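Local coordinates for protein SusD homolog (Bacteroides thetaiotaomicron, PDB 3SGH) that probably binds sugars at the outer membrane as a SusD-like lipoprotein, consistent with a part in glycan capture and uptake, at residues 155-167 / 178-190. Numbering follows the deposited sequence.
Sequences ITILKSAATFGVN and KGDCSKWLKFANT
Ile155 and Leu185 meet at about a right angle, with Ile155 CG2 lying 3.7 Å from Leu185 CD1. The two branches of Ile155 divide the work: CG2 stands anti to the backbone N, while CG1 (chi1 -71°) swings beside it and sets CD1 3.6 Å from Asn189 OD1, with Ala188 CB packed under CG1. With an alanine here, CG1, CG2 and CD1 are gone, which is likely to open a gap over Ala188 and cost Leu185 CD1 one of its apolar neighbours. Leu185, its CG anti to the backbone N, lays its two methyls along one turn of the facing helix: CD1 sits against the Ile155 carbonyl oxygen and CD2 against CA and CG of Lys159. One turn on, Leu158 forks over Cys181 and Trp184, CD2 reaching SG at 3.9 Å and CD1 reaching Trp184 CB; the indole itself leads off to Asp174 and helix 100-120. These contacts join two antiparallel helices, 140-162 and 181-198, with the short helix 168-171 in their connection, within the alpha-alpha superhelix, a fold consistent with the TPR-related SusD family; the segment axes approach to 8.4 Å at a crossing angle of -150°. Near the connection, small side chains take over, and Ala162 CB lies 4.1 Å from Cys181 CB. A water donates to both Ala162 O and Asp180 OD1, and Asp180, the N-cap of helix 181-198, also accepts weakly from Ser182 N. Asn167 N donates to Gly179 O at 2.9 Å, nearly straight but from above the carbonyl plane. Its side chain turns away to cap Leu170 N, leaving CB against Cys181 SG.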
ATOM      1  N   ILE A 155       8.463 -19.786   0.464  1.00 18.03           N
ATOM      2  CA  ILE A 155       8.220 -20.191  -0.916  1.00 17.77           C
ATOM      3  C   ILE A 155       8.625 -21.644  -1.151  1.00 18.54           C
ATOM      4  O   ILE A 155       7.873 -22.384  -1.790  1.00 18.63           O
ATOM      5  CB  ILE A 155       8.901 -19.222  -1.958  1.00 18.11           C
ATOM      6  CG1 ILE A 155       8.156 -17.882  -1.951  1.00 18.02           C
ATOM      7  CG2 ILE A 155       8.954 -19.858  -3.327  1.00 17.03           C
ATOM      8  CD1 ILE A 155       8.884 -16.709  -2.663  1.00 17.08           C
ATOM      9  N   THR A 156       9.753 -22.073  -0.592  1.00 19.19           N
ATOM     10  CA  THR A 156      10.196 -23.453  -0.839  1.00 20.87           C
ATOM     11  C   THR A 156       9.212 -24.431  -0.233  1.00 20.99           C
ATOM     12  O   THR A 156       8.861 -25.445  -0.844  1.00 22.28           O
ATOM     13  CB  THR A 156      11.562 -23.701  -0.242  1.00 21.75           C
ATOM     14  OG1 THR A 156      12.498 -22.810  -0.862  1.00 24.16           O
ATOM     15  CG2 THR A 156      12.007 -25.159  -0.488  1.00 25.31           C
ATOM     16  N   ILE A 157       8.731 -24.100   0.958  1.00 20.56           N
ATOM     17  CA  ILE A 157       7.750 -24.949   1.653  1.00 20.39           C
ATOM     18  C   ILE A 157       6.421 -24.992   0.947  1.00 20.53           C
ATOM     19  O   ILE A 157       5.865 -26.065   0.755  1.00 20.47           O
ATOM     20  CB  ILE A 157       7.501 -24.464   3.098  1.00 20.58           C
ATOM     21  CG1 ILE A 157       8.764 -24.677   3.908  1.00 20.51           C
ATOM     22  CG2 ILE A 157       6.361 -25.282   3.749  1.00 19.22           C
ATOM     23  CD1 ILE A 157       8.755 -23.981   5.227  1.00 21.50           C
ATOM     24  N   LEU A 158       5.910 -23.820   0.574  1.00 19.46           N
ATOM     25  CA  LEU A 158       4.607 -23.734  -0.101  1.00 20.34           C
ATOM     26  C   LEU A 158       4.631 -24.448  -1.476  1.00 21.37           C
ATOM     27  O   LEU A 158       3.637 -25.071  -1.857  1.00 20.98           O
ATOM     28  CB  LEU A 158       4.171 -22.287  -0.283  1.00 19.16           C
ATOM     29  CG  LEU A 158       3.839 -21.519   1.005  1.00 19.27           C
ATOM     30  CD1 LEU A 158       3.715 -20.009   0.746  1.00 16.51           C
ATOM     31  CD2 LEU A 158       2.557 -22.142   1.679  1.00 18.76           C
ATOM     32  N   LYS A 159       5.758 -24.361  -2.193  1.00 20.97           N
ATOM     33  CA  LYS A 159       5.871 -24.956  -3.532  1.00 21.94           C
ATOM     34  C   LYS A 159       5.750 -26.465  -3.469  1.00 23.84           C
ATOM     35  O   LYS A 159       5.062 -27.067  -4.292  1.00 24.47           O
ATOM     36  CB  LYS A 159       7.192 -24.568  -4.213  1.00 22.28           C
ATOM     37  CG  LYS A 159       7.299 -25.011  -5.662  1.00 25.44           C
ATOM     38  CD  LYS A 159       8.621 -24.569  -6.350  1.00 26.53           C
ATOM     39  CE  LYS A 159       8.886 -25.367  -7.669  1.00 29.71           C
ATOM     40  NZ  LYS A 159      10.397 -25.429  -7.917  1.00 34.96           N
ATOM     41  N   SER A 160       6.410 -27.064  -2.497  1.00 23.54           N
ATOM     42  CA  SER A 160       6.274 -28.476  -2.281  1.00 26.03           C
ATOM     43  C   SER A 160       4.863 -28.864  -1.834  1.00 25.03           C
ATOM     44  O   SER A 160       4.247 -29.821  -2.373  1.00 25.54           O
ATOM     45  CB  SER A 160       7.295 -28.913  -1.223  1.00 26.75           C
ATOM     46  OG  SER A 160       7.119 -30.280  -0.971  1.00 33.77           O
ATOM     47  N   ALA A 161       4.350 -28.141  -0.845  1.00 24.31           N
ATOM     48  CA  ALA A 161       3.021 -28.392  -0.313  1.00 23.00           C
ATOM     49  C   ALA A 161       1.943 -28.346  -1.427  1.00 22.53           C
ATOM     50  O   ALA A 161       1.019 -29.167  -1.440  1.00 22.41           O
ATOM     51  CB  ALA A 161       2.709 -27.367   0.819  1.00 22.66           C
ATOM     52  N   ALA A 162       2.071 -27.410  -2.358  1.00 22.12           N
ATOM     53  CA  ALA A 162       1.070 -27.193  -3.404  1.00 22.36           C
ATOM     54  C   ALA A 162       0.864 -28.446  -4.312  1.00 23.91           C
ATOM     55  O   ALA A 162      -0.246 -28.667  -4.854  1.00 24.09           O
ATOM     56  CB  ALA A 162       1.454 -25.969  -4.264  1.00 21.78           C
ATOM     57  N   THR A 163       1.931 -29.221  -4.484  1.00 24.52           N
ATOM     58  CA  THR A 163       1.900 -30.427  -5.364  1.00 25.94           C
ATOM     59  C   THR A 163       0.924 -31.481  -4.822  1.00 28.08           C
ATOM     60  O   THR A 163       0.442 -32.347  -5.593  1.00 28.86           O
ATOM     61  CB  THR A 163       3.312 -31.066  -5.582  1.00 26.03           C
ATOM     62  OG1 THR A 163       3.819 -31.619  -4.353  1.00 24.15           O
ATOM     63  CG2 THR A 163       4.303 -30.041  -6.136  1.00 26.85           C
ATOM     64  N   PHE A 164       0.601 -31.412  -3.512  1.00 29.15           N
ATOM     65  CA  PHE A 164      -0.236 -32.446  -2.880  1.00 30.11           C
ATOM     66  C   PHE A 164      -1.709 -32.108  -2.924  1.00 30.11           C
ATOM     67  O   PHE A 164      -2.527 -32.958  -2.555  1.00 32.63           O
ATOM     68  CB  PHE A 164       0.210 -32.710  -1.433  1.00 30.74           C
ATOM     69  CG  PHE A 164       1.585 -33.252  -1.338  1.00 33.14           C
ATOM     70  CD1 PHE A 164       1.822 -34.607  -1.542  1.00 36.95           C
ATOM     71  CD2 PHE A 164       2.651 -32.427  -1.074  1.00 35.46           C
ATOM     72  CE1 PHE A 164       3.113 -35.116  -1.458  1.00 37.76           C
ATOM     73  CE2 PHE A 164       3.927 -32.932  -0.993  1.00 37.18           C
ATOM     74  CZ  PHE A 164       4.160 -34.270  -1.198  1.00 37.08           C
ATOM     75  N   GLY A 165      -2.062 -30.901  -3.390  1.00 28.63           N
ATOM     76  CA  GLY A 165      -3.435 -30.426  -3.361  1.00 27.69           C
ATOM     77  C   GLY A 165      -3.649 -29.533  -2.137  1.00 27.23           C
ATOM     78  O   GLY A 165      -2.709 -29.310  -1.359  1.00 27.52           O
ATOM     79  N   VAL A 166      -4.891 -29.090  -1.953  1.00 25.75           N
ATOM     80  CA  VAL A 166      -5.272 -28.147  -0.870  1.00 24.91           C
ATOM     81  C   VAL A 166      -4.856 -28.679   0.500  1.00 24.12           C
ATOM     82  O   VAL A 166      -5.085 -29.853   0.811  1.00 24.88           O
ATOM     83  CB  VAL A 166      -6.808 -27.900  -0.849  1.00 24.75           C
ATOM     84  CG1 VAL A 166      -7.216 -27.104   0.459  1.00 24.75           C
ATOM     85  CG2 VAL A 166      -7.240 -27.162  -2.135  1.00 25.50           C
ATOM     86  N   ASN A 167      -4.264 -27.811   1.309  1.00 22.35           N
ATOM     87  CA  ASN A 167      -3.683 -28.222   2.588  1.00 22.05           C
ATOM     88  C   ASN A 167      -4.779 -28.166   3.643  1.00 21.51           C
ATOM     89  O   ASN A 167      -5.425 -27.115   3.835  1.00 20.35           O
ATOM     90  CB  ASN A 167      -2.530 -27.316   2.942  1.00 21.07           C
ATOM     91  CG  ASN A 167      -1.811 -27.756   4.189  1.00 24.15           C
ATOM     92  OD1 ASN A 167      -2.214 -27.426   5.299  1.00 24.12           O
ATOM     93  ND2 ASN A 167      -0.753 -28.556   4.007  1.00 25.14           N
ATOM     94  N   LYS A 178      -8.478 -20.598   1.433  1.00 19.04           N
ATOM     95  CA  LYS A 178      -9.070 -21.877   1.902  1.00 20.79           C
ATOM     96  C   LYS A 178      -8.069 -23.041   1.858  1.00 20.30           C
ATOM     97  O   LYS A 178      -8.425 -24.207   1.590  1.00 20.52           O
ATOM     98  CB  LYS A 178     -10.308 -22.189   1.072  1.00 21.99           C
ATOM     99  CG  LYS A 178     -11.401 -21.105   1.141  1.00 27.49           C
ATOM    100  CD  LYS A 178     -12.686 -21.549   0.363  1.00 35.60           C
ATOM    101  CE  LYS A 178     -14.004 -20.843   0.866  1.00 38.35           C
ATOM    102  NZ  LYS A 178     -13.993 -19.332   0.718  1.00 39.57           N
ATOM    103  N   GLY A 179      -6.807 -22.717   2.103  1.00 19.13           N
ATOM    104  CA  GLY A 179      -5.730 -23.707   2.178  1.00 19.21           C
ATOM    105  C   GLY A 179      -5.024 -24.055   0.905  1.00 19.49           C
ATOM    106  O   GLY A 179      -4.149 -24.897   0.918  1.00 20.15           O
ATOM    107  N   ASP A 180      -5.399 -23.414  -0.200  1.00 19.27           N
ATOM    108  CA  ASP A 180      -4.786 -23.669  -1.474  1.00 19.96           C
ATOM    109  C   ASP A 180      -3.373 -23.061  -1.534  1.00 19.82           C
ATOM    110  O   ASP A 180      -3.206 -21.843  -1.769  1.00 18.60           O
ATOM    111  CB  ASP A 180      -5.667 -23.137  -2.594  1.00 20.25           C
ATOM    112  CG  ASP A 180      -5.155 -23.520  -3.977  1.00 22.57           C
ATOM    113  OD1 ASP A 180      -3.937 -23.845  -4.176  1.00 22.96           O
ATOM    114  OD2 ASP A 180      -5.983 -23.491  -4.908  1.00 25.77           O
ATOM    115  N   CYS A 181      -2.359 -23.900  -1.338  1.00 19.80           N
ATOM    116  CA  CYS A 181      -0.969 -23.418  -1.344  1.00 19.17           C
ATOM    117  C   CYS A 181      -0.466 -22.967  -2.702  1.00 19.40           C
ATOM    118  O   CYS A 181       0.538 -22.236  -2.760  1.00 18.64           O
ATOM    119  CB  CYS A 181      -0.008 -24.468  -0.768  1.00 18.49           C
ATOM    120  SG  CYS A 181      -0.333 -24.686   1.039  1.00 21.67           S
ATOM    121  N   SER A 182      -1.116 -23.371  -3.793  1.00 19.90           N
ATOM    122  CA  SER A 182      -0.747 -22.821  -5.097  0.50 20.24           C
ATOM    123  C   SER A 182      -1.116 -21.343  -5.186  1.00 19.61           C
ATOM    124  O   SER A 182      -0.406 -20.583  -5.808  1.00 19.75           O
ATOM    125  CB  SER A 182      -1.399 -23.596  -6.240  0.50 20.78           C
ATOM    126  OG  SER A 182      -0.854 -24.897  -6.282  0.50 22.91           O
ATOM    127  N   LYS A 183      -2.219 -20.946  -4.560  1.00 19.47           N
ATOM    128  CA  LYS A 183      -2.621 -19.516  -4.533  1.00 19.23           C
ATOM    129  C   LYS A 183      -1.671 -18.743  -3.623  1.00 18.25           C
ATOM    130  O   LYS A 183      -1.190 -17.655  -3.981  1.00 18.21           O
ATOM    131  CB  LYS A 183      -4.034 -19.323  -4.033  1.00 18.64           C
ATOM    132  CG  LYS A 183      -5.130 -19.847  -4.909  1.00 21.94           C
ATOM    133  CD  LYS A 183      -5.387 -18.987  -6.133  1.00 25.22           C
ATOM    134  CE  LYS A 183      -6.588 -19.513  -7.016  1.00 26.72           C
ATOM    135  NZ  LYS A 183      -7.939 -19.362  -6.384  1.00 29.22           N
ATOM    136  N   TRP A 184      -1.356 -19.324  -2.473  1.00 16.78           N
ATOM    137  CA  TRP A 184      -0.374 -18.677  -1.614  1.00 16.03           C
ATOM    138  C   TRP A 184       1.008 -18.554  -2.273  1.00 15.82           C
ATOM    139  O   TRP A 184       1.749 -17.594  -2.026  1.00 17.31           O
ATOM    140  CB  TRP A 184      -0.241 -19.355  -0.270  1.00 16.19           C
ATOM    141  CG  TRP A 184      -1.341 -19.047   0.679  1.00 16.02           C
ATOM    142  CD1 TRP A 184      -2.310 -19.893   1.092  1.00 16.18           C
ATOM    143  CD2 TRP A 184      -1.591 -17.794   1.329  1.00 16.77           C
ATOM    144  NE1 TRP A 184      -3.149 -19.264   1.987  1.00 17.65           N
ATOM    145  CE2 TRP A 184      -2.737 -17.966   2.137  1.00 16.61           C
ATOM    146  CE3 TRP A 184      -0.947 -16.549   1.316  1.00 17.96           C
ATOM    147  CZ2 TRP A 184      -3.253 -16.945   2.920  1.00 18.33           C
ATOM    148  CZ3 TRP A 184      -1.481 -15.527   2.084  1.00 17.59           C
ATOM    149  CH2 TRP A 184      -2.621 -15.740   2.876  1.00 17.99           C
ATOM    150  N   LEU A 185       1.361 -19.505  -3.121  1.00 15.93           N
ATOM    151  CA  LEU A 185       2.690 -19.458  -3.763  1.00 16.83           C
ATOM    152  C   LEU A 185       2.757 -18.286  -4.725  1.00 16.47           C
ATOM    153  O   LEU A 185       3.758 -17.591  -4.776  1.00 16.53           O
ATOM    154  CB  LEU A 185       2.979 -20.785  -4.479  1.00 16.67           C
ATOM    155  CG  LEU A 185       4.398 -20.947  -5.053  1.00 20.20           C
ATOM    156  CD1 LEU A 185       5.443 -20.987  -3.968  1.00 19.21           C
ATOM    157  CD2 LEU A 185       4.460 -22.248  -5.947  1.00 19.74           C
ATOM    158  N   LYS A 186       1.705 -18.081  -5.510  1.00 15.56           N
ATOM    159  CA  LYS A 186       1.613 -16.937  -6.402  1.00 15.10           C
ATOM    160  C   LYS A 186       1.622 -15.645  -5.610  1.00 14.88           C
ATOM    161  O   LYS A 186       2.305 -14.692  -5.988  1.00 15.07           O
ATOM    162  CB  LYS A 186       0.365 -17.031  -7.315  1.00 15.85           C
ATOM    163  CG  LYS A 186       0.505 -18.087  -8.396  1.00 16.93           C
ATOM    164  CD  LYS A 186      -0.746 -18.177  -9.289  1.00 21.21           C
ATOM    165  CE  LYS A 186      -1.870 -18.868  -8.512  1.00 23.05           C
ATOM    166  NZ  LYS A 186      -2.892 -19.629  -9.310  1.00 29.08           N
ATOM    167  N   PHE A 187       0.877 -15.632  -4.496  1.00 15.41           N
ATOM    168  CA  PHE A 187       0.856 -14.459  -3.581  1.00 15.09           C
ATOM    169  C   PHE A 187       2.276 -14.156  -3.103  1.00 15.30           C
ATOM    170  O   PHE A 187       2.766 -12.992  -3.179  1.00 14.24           O
ATOM    171  CB  PHE A 187      -0.072 -14.718  -2.394  1.00 15.16           C
ATOM    172  CG  PHE A 187      -0.159 -13.578  -1.421  1.00 15.28           C
ATOM    173  CD1 PHE A 187       0.783 -13.459  -0.400  1.00 14.42           C
ATOM    174  CD2 PHE A 187      -1.241 -12.703  -1.451  1.00 15.18           C
ATOM    175  CE1 PHE A 187       0.714 -12.396   0.547  1.00 17.93           C
ATOM    176  CE2 PHE A 187      -1.332 -11.644  -0.529  1.00 16.42           C
ATOM    177  CZ  PHE A 187      -0.340 -11.495   0.489  1.00 16.19           C
ATOM    178  N   ALA A 188       2.964 -15.193  -2.652  1.00 14.49           N
ATOM    179  CA  ALA A 188       4.303 -15.030  -2.111  1.00 14.95           C
ATOM    180  C   ALA A 188       5.301 -14.505  -3.168  1.00 15.34           C
ATOM    181  O   ALA A 188       6.117 -13.628  -2.875  1.00 14.51           O
ATOM    182  CB  ALA A 188       4.799 -16.320  -1.470  1.00 15.97           C
ATOM    183  N   ASN A 189       5.256 -15.064  -4.370  1.00 15.43           N
ATOM    184  CA  ASN A 189       6.124 -14.584  -5.462  1.00 14.86           C
ATOM    185  C   ASN A 189       5.781 -13.185  -5.912  1.00 15.09           C
ATOM    186  O   ASN A 189       6.675 -12.412  -6.264  1.00 15.24           O
ATOM    187  CB  ASN A 189       6.120 -15.575  -6.629  1.00 15.11           C
ATOM    188  CG  ASN A 189       7.037 -16.765  -6.353  1.00 15.71           C
ATOM    189  OD1 ASN A 189       8.231 -16.590  -6.153  1.00 18.68           O
ATOM    190  ND2 ASN A 189       6.473 -17.969  -6.327  1.00 17.01           N
ATOM    191  N   THR A 190       4.506 -12.814  -5.847  1.00 14.42           N
ATOM    192  CA  THR A 190       4.103 -11.479  -6.261  1.00 15.16           C
ATOM    193  C   THR A 190       4.594 -10.472  -5.204  1.00 14.25           C
ATOM    194  O   THR A 190       5.043  -9.371  -5.527  1.00 14.91           O
ATOM    195  CB  THR A 190       2.578 -11.359  -6.456  1.00 15.65           C
ATOM    196  OG1 THR A 190       2.116 -12.337  -7.400  1.00 17.37           O
ATOM    197  CG2 THR A 190       2.186  -9.979  -6.958  1.00 17.04           C
TER
HETATM  198  O   HOH W   1      -2.544 -26.675  -4.413  1.00 39.92           O
HETATM  199  O   HOH W   2      -2.258 -26.608  -1.712  1.00 27.43           O